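Local coordinates for SusD superfamily protein (Parabacteroides distasonis, PDB 3OTN) that probably binds carbohydrate or another nutrient at the bacterial outer membrane, at residues N24-K29 with A116-M121. Numbering follows the deposited sequence.
With ACT (acetate ion), chain F; EDO (1,2-ethanediol), chain T; ACT (acetate ion), chain G.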
loop_
_atom_site.group_PDB
_atom_site.type_symbol
_atom_site.label_atom_id
_atom_site.label_comp_id
_atom_site.label_asym_id
_atom_site.label_seq_id
_atom_site.Cartn_x
_atom_site.Cartn_y
_atom_site.Cartn_z
ATOM N N ASN A 24 3.782 -3.129 21.334
ATOM C CA ASN A 24 2.931 -3.965 20.476
ATOM C C ASN A 24 1.553 -3.356 20.182
ATOM O O ASN A 24 0.998 -3.560 19.109
ATOM C CB ASN A 24 2.783 -5.378 21.083
ATOM C CG ASN A 24 4.056 -6.246 20.932
ATOM O OD1 ASN A 24 4.905 -6.006 20.062
ATOM N ND2 ASN A 24 4.172 -7.278 21.780
ATOM N N SER A 25 1.034 -2.552 21.109
ATOM C CA SER A 25 -0.289 -1.928 20.938
ATOM C C SER A 25 -0.300 -1.041 19.680
ATOM O O SER A 25 -1.338 -0.886 19.034
ATOM C CB SER A 25 -0.715 -1.138 22.218
ATOM O OG SER A 25 -0.030 0.125 22.332
ATOM N N ALA A 26 0.868 -0.518 19.307
ATOM C CA ALA A 26 1.016 0.344 18.122
ATOM C C ALA A 26 0.799 -0.396 16.812
ATOM O O ALA A 26 0.341 0.204 15.808
ATOM C CB ALA A 26 2.404 1.057 18.120
ATOM N N TYR A 27 1.070 -1.700 16.833
ATOM C CA TYR A 27 0.889 -2.576 15.667
ATOM C C TYR A 27 -0.561 -3.011 15.434
ATOM O O TYR A 27 -0.888 -3.451 14.332
ATOM C CB TYR A 27 1.744 -3.849 15.791
ATOM C CG TYR A 27 3.274 -3.685 15.793
ATOM C CD1 TYR A 27 3.969 -3.102 16.856
ATOM C CD2 TYR A 27 4.019 -4.145 14.719
ATOM C CE1 TYR A 27 5.385 -2.983 16.819
ATOM C CE2 TYR A 27 5.403 -4.032 14.673
ATOM C CZ TYR A 27 6.091 -3.481 15.715
ATOM O OH TYR A 27 7.483 -3.426 15.580
ATOM N N LEU A 28 -1.403 -2.917 16.454
ATOM C CA LEU A 28 -2.733 -3.535 16.424
ATOM C C LEU A 28 -3.576 -3.047 15.268
ATOM O O LEU A 28 -4.203 -3.841 14.568
ATOM C CB LEU A 28 -3.485 -3.293 17.738
ATOM C CG LEU A 28 -2.919 -3.985 18.974
ATOM C CD1 LEU A 28 -3.741 -3.560 20.215
ATOM C CD2 LEU A 28 -2.872 -5.493 18.758
ATOM N N LYS A 29 -3.546 -1.738 15.036
ATOM C CA LYS A 29 -4.388 -1.158 13.991
ATOM C C LYS A 29 -3.727 -1.202 12.604
ATOM O O LYS A 29 -4.262 -0.642 11.646
ATOM C CB LYS A 29 -4.912 0.230 14.410
ATOM C CG LYS A 29 -6.030 0.145 15.476
ATOM C CD LYS A 29 -7.314 -0.381 14.828
ATOM C CE LYS A 29 -8.494 -0.378 15.741
ATOM N NZ LYS A 29 -8.266 -1.278 16.817
ATOM N N ALA A 116 11.099 4.132 19.149
ATOM C CA ALA A 116 11.319 4.263 17.697
ATOM C C ALA A 116 10.261 3.492 16.890
ATOM O O ALA A 116 9.817 3.940 15.828
ATOM C CB ALA A 116 12.755 3.810 17.310
ATOM N N GLU A 117 9.871 2.320 17.365
ATOM C CA GLU A 117 8.868 1.513 16.648
ATOM C C GLU A 117 7.518 2.280 16.632
ATOM O O GLU A 117 6.810 2.303 15.634
ATOM C CB GLU A 117 8.690 0.137 17.305
ATOM C CG GLU A 117 9.931 -0.769 17.271
ATOM C CD GLU A 117 9.731 -2.112 17.964
ATOM O OE1 GLU A 117 8.669 -2.745 17.805
ATOM O OE2 GLU A 117 10.651 -2.538 18.679
ATOM N N VAL A 118 7.175 2.857 17.767
ATOM C CA VAL A 118 5.922 3.576 17.974
ATOM C C VAL A 118 5.941 4.863 17.183
ATOM O O VAL A 118 4.934 5.210 16.568
ATOM C CB VAL A 118 5.626 3.792 19.492
ATOM C CG1 VAL A 118 4.278 4.613 19.716
ATOM C CG2 VAL A 118 5.579 2.412 20.198
ATOM N N LYS A 119 7.070 5.572 17.158
ATOM C CA LYS A 119 7.120 6.801 16.366
ATOM C C LYS A 119 7.013 6.480 14.880
ATOM O O LYS A 119 6.345 7.212 14.145
ATOM C CB LYS A 119 8.369 7.619 16.645
ATOM C CG LYS A 119 8.352 8.312 17.988
ATOM C CD LYS A 119 9.732 8.894 18.264
ATOM C CE LYS A 119 9.837 9.479 19.675
ATOM N NZ LYS A 119 11.161 10.156 19.844
ATOM N N PHE A 120 7.676 5.404 14.434
ATOM C CA PHE A 120 7.506 4.928 13.058
ATOM C C PHE A 120 6.021 4.730 12.763
ATOM O O PHE A 120 5.537 5.192 11.727
ATOM C CB PHE A 120 8.282 3.627 12.787
ATOM C CG PHE A 120 7.844 2.897 11.533
ATOM C CD1 PHE A 120 8.450 3.160 10.294
ATOM C CD2 PHE A 120 6.843 1.948 11.592
ATOM C CE1 PHE A 120 8.048 2.485 9.138
ATOM C CE2 PHE A 120 6.408 1.291 10.435
ATOM C CZ PHE A 120 7.038 1.546 9.206
HETATM N N MSE A 121 5.297 4.078 13.688
HETATM C CA MSE A 121 3.911 3.715 13.425
HETATM C C MSE A 121 2.999 4.941 13.334
HETATM O O MSE A 121 2.063 4.978 12.526
HETATM C CB MSE A 121 3.368 2.740 14.499
HETATM C CG MSE A 121 2.439 1.692 13.914
HETATM SE SE MSE A 121 3.337 0.410 12.822
HETATM C CE MSE A 121 4.087 -0.529 14.318
HETATM C C ACT F . 13.292 7.769 20.257
HETATM O O ACT F . 13.435 8.481 19.224
HETATM O OXT ACT F . 13.601 6.570 20.084
HETATM C CH3 ACT F . 12.785 8.300 21.583
HETATM C C1 EDO T . 3.520 -8.372 16.558
HETATM O O1 EDO T . 3.210 -7.190 17.294
HETATM C C2 EDO T . 3.844 -8.052 15.097
HETATM O O2 EDO T . 5.169 -8.478 14.846
HETATM C C ACT G . 1.719 -8.697 23.769
HETATM O O ACT G . 2.659 -8.182 24.435
HETATM O OXT ACT G . 1.004 -7.910 23.083
HETATM C CH3 ACT G . 1.501 -10.192 23.754
#
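A Met-aromatic contact in the helical part of this SusD fold joins segment 24-29, on helix 15-25, to segment 116-121 in the middle of helix 108-133: M121, a selenomethionine, meets the ring of Y27, and E117 takes the phenol. The M121 chain is bent, and chi3 of 76° brings methyl CE over the middle of the Y27 ring. This is a CH-pi contact: CE stands 3.4 Å from the ring centroid and only 6° off the normal, while atom SE, 5.1 Å from the same centroid, lies further back and obliquely. Across the opposite face of the ring lies a 1,2-ethanediol, probably from the crystallisation liquor, with O1 3.8 Å from Y27 CG. At the ring edge, Y27 OH donates a hydrogen bond to E117 OE1 (2.6 Å). The E117 chain is extended beyond CG, and its carboxylate stands almost perpendicular to the ring, 84° between the planes; the hydroxyl meets OE1 from above the carboxylate plane. R184 adds a salt bridge to E117 OE1 and a hydrogen bond to N24 OD1, linking both segments through one guanidinium; its charge would be expected to favour an ionised carboxylate. V185 N also bonds to Y27 OH, so the phenol is gripped twice. A26 directs CB toward helix 108-133, where it packs 4.0 Å from V118 CG2 and also touches M121 CB. V118 reaches helix 79-100 as well, at C93 and L97, tying a third helix to this packing. The A26 carbonyl oxygen, hydrogen-bonded by Y125 OH one helical turn beyond M121, sits 3.2 Å from M121 CG.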